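Local coordinates for ribosome maturation protein SDO1 homolog (Methanothermobacter thermautotrophicus, PDB 2WBM) that probably binds the ribosome and RNA and takes part in ribosome maturation, as a flexible archaeal homologue of the Shwachman-Bodian-Diamond syndrome protein, at residues I106-A110 against E111-Q115; R145-K148 against A149-A153; Y200-I203 against S204-K208. All coordinates share one frame; numbering follows the deposited sequence. Where two conformers were deposited one is given.

Interaction 1 (I106-A110 against E111-Q115)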
loop_
_atom_site.group_PDB
_atom_site.type_symbol
_atom_site.label_atom_id
_atom_site.label_comp_id
_atom_site.label_asym_id
_atom_site.label_seq_id
_atom_site.Cartn_x
_atom_site.Cartn_y
_atom_site.Cartn_z
ATOM N N ILE A 106 12.845 0.523 14.627
ATOM C CA ILE A 106 13.290 -0.134 13.401
ATOM C C ILE A 106 14.592 0.526 12.963
ATOM O O ILE A 106 14.692 1.754 12.917
ATOM C CB ILE A 106 12.241 0.012 12.269
ATOM C CG1 ILE A 106 10.927 -0.694 12.646
ATOM C CG2 ILE A 106 12.802 -0.506 10.937
ATOM C CD1 ILE A 106 11.011 -2.208 12.767
ATOM N N GLN A 107 15.593 -0.298 12.672
ATOM C CA GLN A 107 16.900 0.200 12.263
ATOM C C GLN A 107 17.137 -0.180 10.810
ATOM O O GLN A 107 17.019 -1.375 10.444
ATOM C CB GLN A 107 17.986 -0.404 13.170
ATOM C CG GLN A 107 17.709 -0.216 14.675
ATOM C CD GLN A 107 17.631 1.252 15.097
ATOM O OE1 GLN A 107 16.774 1.635 15.900
ATOM N NE2 GLN A 107 18.517 2.081 14.546
ATOM N N LEU A 108 17.448 0.833 10.008
ATOM C CA LEU A 108 17.680 0.707 8.576
ATOM C C LEU A 108 19.100 1.081 8.239
ATOM O O LEU A 108 19.678 1.965 8.875
ATOM C CB LEU A 108 16.755 1.651 7.798
ATOM C CG LEU A 108 15.258 1.548 8.102
ATOM C CD1 LEU A 108 14.490 2.543 7.274
ATOM C CD2 LEU A 108 14.730 0.120 7.888
ATOM N N THR A 109 19.647 0.467 7.189
ATOM C CA THR A 109 20.931 0.939 6.633
ATOM C C THR A 109 20.629 2.175 5.786
ATOM O O THR A 109 19.456 2.451 5.482
ATOM C CB THR A 109 21.585 -0.131 5.747
ATOM O OG1 THR A 109 20.797 -0.316 4.566
ATOM C CG2 THR A 109 21.696 -1.472 6.493
ATOM N N ALA A 110 21.666 2.923 5.409
ATOM C CA ALA A 110 21.462 4.104 4.561
ATOM C C ALA A 110 20.818 3.699 3.234
ATOM O O ALA A 110 19.884 4.361 2.751
ATOM C CB ALA A 110 22.779 4.823 4.314
ATOM N N GLU A 111 21.315 2.613 2.643
ATOM C CA GLU A 111 20.758 2.166 1.371
ATOM C C GLU A 111 19.280 1.745 1.502
ATOM O O GLU A 111 18.463 2.050 0.625
ATOM C CB GLU A 111 21.609 1.049 0.759
ATOM C CG GLU A 111 21.098 0.571 -0.607
ATOM C CD GLU A 111 21.007 1.680 -1.677
ATOM O OE1 GLU A 111 21.624 2.769 -1.530
ATOM O OE2 GLU A 111 20.302 1.450 -2.686
ATOM N N GLN A 112 18.944 1.063 2.595
ATOM C CA GLN A 112 17.570 0.608 2.822
ATOM C C GLN A 112 16.621 1.783 2.991
ATOM O O GLN A 112 15.534 1.796 2.407
ATOM C CB GLN A 112 17.461 -0.296 4.054
ATOM C CG GLN A 112 17.969 -1.723 3.840
ATOM C CD GLN A 112 17.949 -2.521 5.132
ATOM O OE1 GLN A 112 18.095 -1.960 6.218
ATOM N NE2 GLN A 112 17.778 -3.836 5.019
ATOM N N ARG A 113 17.031 2.768 3.781
ATOM C CA ARG A 113 16.205 3.964 3.933
ATOM C C ARG A 113 15.948 4.653 2.587
ATOM O O ARG A 113 14.798 5.031 2.307
ATOM C CB ARG A 113 16.818 4.954 4.931
ATOM C CG ARG A 113 15.870 6.152 5.199
ATOM C CD ARG A 113 16.514 7.136 6.163
ATOM N NE ARG A 113 15.593 8.181 6.618
ATOM C CZ ARG A 113 15.491 9.399 6.082
ATOM N NH1 ARG A 113 16.227 9.757 5.030
ATOM N NH2 ARG A 113 14.642 10.279 6.619
ATOM N N ARG A 114 17.005 4.810 1.776
ATOM C CA ARG A 114 16.883 5.479 0.473
ATOM C C ARG A 114 15.938 4.710 -0.446
ATOM O O ARG A 114 15.030 5.299 -1.057
ATOM C CB ARG A 114 18.247 5.640 -0.218
ATOM C CG ARG A 114 18.149 6.277 -1.608
ATOM C CD ARG A 114 19.409 6.086 -2.433
ATOM N NE ARG A 114 19.502 4.744 -3.000
ATOM C CZ ARG A 114 18.621 4.229 -3.854
ATOM N NH1 ARG A 114 17.560 4.934 -4.225
ATOM N NH2 ARG A 114 18.792 3.003 -4.327
ATOM N N GLN A 115 16.147 3.405 -0.548
ATOM C CA GLN A 115 15.329 2.555 -1.402
ATOM C C GLN A 115 13.872 2.477 -0.951
ATOM O O GLN A 115 12.964 2.534 -1.787
ATOM C CB GLN A 115 15.940 1.164 -1.489
ATOM C CG GLN A 115 17.237 1.139 -2.287
ATOM C CD GLN A 115 17.516 -0.205 -2.940
ATOM O OE1 GLN A 115 18.478 -0.893 -2.590
ATOM N NE2 GLN A 115 16.670 -0.586 -3.896
HETATM O O HOH W 1 18.630 -2.835 8.678
#
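T109 and Q112 exchange hydrogen bonds in a capping box, with T109 as the N-cap of the helix that starts at A110. In one direction the side chain of T109 serves the helix: its OG1 accepts from Q112 N at 3.0 Å. With chi1 at 68°, OG1 sits between the backbone N and the carbonyl carbon of T109, turned back over the first turn. In the other direction the side chain of Q112, extended beyond CG, returns its amide to the cap, and its OE1 receives T109 N at 3.0 Å along an almost straight N-H (171°). The methyl CG2 of T109 lies beside this amide oxygen. OE1 is gripped twice, since a water that donates to it also donates to Q107 O and so ties the end of the strand to the helix.

Ordinary helical bonds follow, R113 N to T109 O and R114 N to A110 O. Within the first turn, one of two conformers of R114 grips E111 side-on through NE and NH2, a salt bridge that is tentative because it rests on that copy.

Apolar contact is slight. L108 CD1 rests 4.1 Å from R113 CB, the two side chains crossing at about a right angle.

Beyond the box, Q112 NE2 donates to the carbonyls of A27 and E25, which fixes the amide's flip. L108 and Q112 both lean on V28 of strand 28-34, while Q107 pairs through its backbone with I29; the cap thus marks where edge strand 105-107 of the three-stranded sheet passes into the long helix 110-131.

Interaction 2 (R145-K148 against A149-A153)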
loop_
_atom_site.group_PDB
_atom_site.type_symbol
_atom_site.label_atom_id
_atom_site.label_comp_id
_atom_site.label_asym_id
_atom_site.label_seq_id
_atom_site.Cartn_x
_atom_site.Cartn_y
_atom_site.Cartn_z
ATOM N N ARG A 145 0.832 15.725 -11.011
ATOM C CA ARG A 145 0.223 16.825 -10.261
ATOM C C ARG A 145 0.273 16.564 -8.759
ATOM O O ARG A 145 0.539 17.487 -7.967
ATOM C CB ARG A 145 -1.225 17.066 -10.704
ATOM C CG ARG A 145 -1.836 18.360 -10.177
ATOM C CD ARG A 145 -1.161 19.556 -10.827
ATOM N NE ARG A 145 -1.339 20.813 -10.101
ATOM C CZ ARG A 145 -0.655 21.171 -9.014
ATOM N NH1 ARG A 145 0.241 20.351 -8.473
ATOM N NH2 ARG A 145 -0.887 22.351 -8.450
ATOM N N ILE A 146 0.021 15.310 -8.384
ATOM C CA ILE A 146 0.110 14.868 -6.998
ATOM C C ILE A 146 1.547 15.042 -6.508
ATOM O O ILE A 146 1.780 15.542 -5.411
ATOM C CB ILE A 146 -0.323 13.383 -6.838
ATOM C CG1 ILE A 146 -1.786 13.162 -7.274
ATOM C CG2 ILE A 146 -0.094 12.893 -5.407
ATOM C CD1 ILE A 146 -2.784 14.131 -6.684
ATOM N N GLU A 147 2.502 14.615 -7.327
ATOM C CA GLU A 147 3.917 14.740 -6.995
ATOM C C GLU A 147 4.297 16.207 -6.744
ATOM O O GLU A 147 5.000 16.516 -5.777
ATOM C CB GLU A 147 4.780 14.154 -8.115
ATOM C CG GLU A 147 6.271 14.171 -7.829
ATOM C CD GLU A 147 7.081 13.555 -8.952
ATOM O OE1 GLU A 147 6.763 13.808 -10.133
ATOM O OE2 GLU A 147 8.038 12.817 -8.656
ATOM N N LYS A 148 3.827 17.098 -7.615
ATOM C CA LYS A 148 4.113 18.522 -7.485
ATOM C C LYS A 148 3.539 19.095 -6.194
ATOM O O LYS A 148 4.192 19.902 -5.532
ATOM C CB LYS A 148 3.609 19.294 -8.713
ATOM C CG LYS A 148 4.581 19.295 -9.904
ATOM C CD LYS A 148 5.501 18.069 -9.882
ATOM C CE LYS A 148 5.724 17.473 -11.262
ATOM N NZ LYS A 148 5.940 15.997 -11.139
ATOM N N ALA A 149 2.329 18.660 -5.841
ATOM C CA ALA A 149 1.669 19.069 -4.596
ATOM C C ALA A 149 2.455 18.616 -3.359
ATOM O O ALA A 149 2.604 19.374 -2.405
ATOM C CB ALA A 149 0.242 18.519 -4.543
ATOM N N MET A 150 2.951 17.385 -3.388
ATOM C CA MET A 150 3.761 16.856 -2.288
ATOM C C MET A 150 5.025 17.692 -2.085
ATOM O O MET A 150 5.416 17.983 -0.943
ATOM C CB MET A 150 4.105 15.395 -2.543
ATOM C CG MET A 150 2.902 14.477 -2.438
ATOM S SD MET A 150 3.235 12.812 -3.037
ATOM C CE MET A 150 4.358 12.210 -1.764
ATOM N N GLU A 151 5.646 18.097 -3.190
ATOM C CA GLU A 151 6.833 18.949 -3.120
ATOM C C GLU A 151 6.497 20.317 -2.518
ATOM O O GLU A 151 7.204 20.788 -1.625
ATOM C CB GLU A 151 7.480 19.107 -4.498
ATOM C CG GLU A 151 8.039 17.807 -5.087
ATOM C CD GLU A 151 8.369 17.928 -6.571
ATOM O OE1 GLU A 151 8.019 18.958 -7.194
ATOM O OE2 GLU A 151 8.979 16.986 -7.119
ATOM N N GLU A 152 5.411 20.926 -2.994
ATOM C CA GLU A 152 4.947 22.222 -2.485
ATOM C C GLU A 152 4.647 22.186 -0.988
ATOM O O GLU A 152 4.928 23.143 -0.269
ATOM C CB GLU A 152 3.713 22.699 -3.252
ATOM C CG GLU A 152 4.024 23.425 -4.545
ATOM C CD GLU A 152 2.790 23.638 -5.417
ATOM O OE1 GLU A 152 1.701 23.116 -5.079
ATOM O OE2 GLU A 152 2.916 24.320 -6.453
ATOM N N ALA A 153 4.082 21.073 -0.533
ATOM C CA ALA A 153 3.736 20.895 0.872
ATOM C C ALA A 153 4.929 20.399 1.698
ATOM O O ALA A 153 4.817 20.243 2.919
ATOM C CB ALA A 153 2.546 19.936 1.005
#
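With CG anti to the backbone N (chi1 -177°) and the chain extended beyond it, E147 stands out from the helix beside E151, whose CG is instead anti to its carbonyl carbon (chi1 -65°). These settings bring E151 OE2 to 4.0 Å from E147 CG. The two carboxylates are turned 29° from one another, and their OE2 atoms are 4.5 Å apart, a like-charge approach probably eased by the cations nearby. K148 bends at chi2 and beyond, so that its NZ curls back to E147 OE1 in a salt bridge modelled at 2.5 Å, short enough that the exact length is doubtful, while R121 of helix 110-131 pairs with E147 OE2. The aliphatic part of K148 lies alongside E151, the two side chains pointing the same way, with K148 CD 3.8 Å from E151 OE1.

R145 folds back at chi2 toward the following turn. Its guanidinium presents an edge to E152, but NH2 stops 4.3 Å from OE1, beyond a salt bridge, though the opposite charges probably still attract. NH1 is buried here without a hydrogen-bonding partner.

On the inner side, I146 CG2 meets M150 SD at 4.1 Å. M150 continues onto I125 of helix 110-131 and onto V170 and I174 of helix 163-174, and A149 also touches I174.

Four successive i to i+4 backbone bonds, from A149 N to R145 O through E152 N to K148 O, run beneath these side chains. The result is an amphipathic alpha-helix, here 143-152: one flank packs against helices 110-131 and 163-174, and the glutamates E151 and E152 lie on its exposed side.

Interaction 3 (Y200-I203 against S204-K208)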
loop_
_atom_site.group_PDB
_atom_site.type_symbol
_atom_site.label_atom_id
_atom_site.label_comp_id
_atom_site.label_asym_id
_atom_site.label_seq_id
_atom_site.Cartn_x
_atom_site.Cartn_y
_atom_site.Cartn_z
ATOM N N TYR A 200 -15.617 -7.775 -19.131
ATOM C CA TYR A 200 -15.712 -8.171 -17.728
ATOM C C TYR A 200 -14.313 -8.298 -17.109
ATOM O O TYR A 200 -14.076 -7.807 -16.001
ATOM C CB TYR A 200 -16.516 -9.466 -17.598
ATOM C CG TYR A 200 -16.572 -9.998 -16.195
ATOM C CD1 TYR A 200 -17.570 -9.580 -15.312
ATOM C CD2 TYR A 200 -15.629 -10.926 -15.748
ATOM C CE1 TYR A 200 -17.620 -10.065 -14.011
ATOM C CE2 TYR A 200 -15.669 -11.425 -14.448
ATOM C CZ TYR A 200 -16.667 -10.986 -13.586
ATOM O OH TYR A 200 -16.715 -11.476 -12.307
ATOM N N GLY A 201 -13.384 -8.921 -17.840
ATOM C CA GLY A 201 -12.008 -9.076 -17.381
ATOM C C GLY A 201 -11.282 -7.749 -17.220
ATOM O O GLY A 201 -10.571 -7.544 -16.237
ATOM N N VAL A 202 -11.461 -6.846 -18.183
ATOM C CA VAL A 202 -10.855 -5.507 -18.118
ATOM C C VAL A 202 -11.405 -4.729 -16.928
ATOM O O VAL A 202 -10.646 -4.162 -16.135
ATOM C CB VAL A 202 -11.078 -4.715 -19.437
ATOM C CG1 VAL A 202 -10.676 -3.243 -19.263
ATOM C CG2 VAL A 202 -10.280 -5.356 -20.561
ATOM N N ILE A 203 -12.725 -4.755 -16.793
ATOM C CA ILE A 203 -13.432 -4.032 -15.743
ATOM C C ILE A 203 -12.922 -4.447 -14.358
ATOM O O ILE A 203 -12.740 -3.614 -13.470
ATOM C CB ILE A 203 -14.946 -4.253 -15.861
ATOM C CG1 ILE A 203 -15.525 -3.458 -17.036
ATOM C CG2 ILE A 203 -15.663 -3.865 -14.556
ATOM C CD1 ILE A 203 -16.875 -4.003 -17.524
ATOM N N SER A 204 -12.632 -5.736 -14.207
ATOM C CA SER A 204 -12.258 -6.242 -12.904
ATOM C C SER A 204 -10.914 -5.706 -12.401
ATOM O O SER A 204 -10.663 -5.695 -11.202
ATOM C CB SER A 204 -12.368 -7.755 -12.898
ATOM O OG SER A 204 -13.724 -8.091 -13.169
ATOM N N ASN A 205 -10.086 -5.211 -13.310
ATOM C CA ASN A 205 -8.888 -4.498 -12.926
ATOM C C ASN A 205 -9.198 -3.094 -12.394
ATOM O O ASN A 205 -8.409 -2.536 -11.627
ATOM C CB ASN A 205 -7.924 -4.415 -14.106
ATOM C CG ASN A 205 -7.347 -5.768 -14.477
ATOM O OD1 ASN A 205 -6.901 -6.521 -13.611
ATOM N ND2 ASN A 205 -7.357 -6.085 -15.766
ATOM N N PHE A 206 -10.346 -2.536 -12.787
ATOM C CA PHE A 206 -10.673 -1.148 -12.456
ATOM C C PHE A 206 -11.689 -0.947 -11.346
ATOM O O PHE A 206 -11.562 -0.028 -10.540
ATOM C CB PHE A 206 -11.164 -0.409 -13.689
ATOM C CG PHE A 206 -10.076 -0.080 -14.646
ATOM C CD1 PHE A 206 -9.416 1.148 -14.570
ATOM C CD2 PHE A 206 -9.699 -0.995 -15.617
ATOM C CE1 PHE A 206 -8.389 1.452 -15.450
ATOM C CE2 PHE A 206 -8.685 -0.691 -16.516
ATOM C CZ PHE A 206 -8.027 0.528 -16.431
ATOM N N GLY A 207 -12.723 -1.776 -11.325
ATOM C CA GLY A 207 -13.753 -1.585 -10.339
ATOM C C GLY A 207 -14.756 -2.709 -10.295
ATOM O O GLY A 207 -14.457 -3.845 -10.692
ATOM N N LYS A 208 -15.929 -2.387 -9.766
ATOM C CA LYS A 208 -16.970 -3.375 -9.513
ATOM C C LYS A 208 -18.214 -3.026 -10.307
ATOM O O LYS A 208 -18.633 -1.870 -10.324
ATOM C CB LYS A 208 -17.334 -3.418 -8.028
ATOM C CG LYS A 208 -16.157 -3.673 -7.073
ATOM C CD LYS A 208 -15.528 -5.040 -7.306
ATOM C CE LYS A 208 -14.323 -5.247 -6.404
ATOM N NZ LYS A 208 -13.708 -6.575 -6.660
#
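Y200 and S204 meet one turn apart near the C-terminal end of helix 196-206, in the C-terminal domain, where i to i+3 bonds mix with i to i+4 bonds before strand 208-214. The carbonyl oxygen of Y200 accepts from the amide N of S204 at 3.1 Å and, in the S204 conformer described, from its OG at 2.9 Å, the two donors coming from opposite faces of its plane. In that conformer S204 OG, anti to its own carbonyl carbon (chi1 -61°), also sits 4.0 Å above one face of the Y200 ring, offset toward the rim. At G201 the approach is looser, its O lying 3.6 Å from N205 ND2.

V202 O receives N205 N, an i to i+3 bond that comes from above the carbonyl plane. The V202 side chain touches F206 through CG1, 4.2 Å from CE2, and both side chains pack against helix 231-241, where F206 also meets the ring of F234. The buried I203 packs on W220 and V224 of strand 220-227. Its carbonyl accepts twice: F206 N arrives at 2.7 Å from above the plane, and G207 N at 2.8 Å nearly along the C=O axis, with an N-H...O angle of 167°.

Overall arrangement
The three contacts follow one another along the chain, each in a different domain of the family: interaction 1 in the N-terminal domain, interaction 2 in domain II and interaction 3 in the C-terminal domain. Interactions 1 and 2 have centres 24 Å apart, interactions 2 and 3 29 Å, and interactions 1 and 3 37 Å, these last on opposite sides of the chain's centre; none touch. Helix 110-131 links the first two, beginning at interaction 1 and later packing under helix 143-152, whereas interaction 3 belongs with the strands and helix 231-241 of the last domain. None of the contacts bridges the first and last domains, which would be compatible with the protein's conformational flexibility.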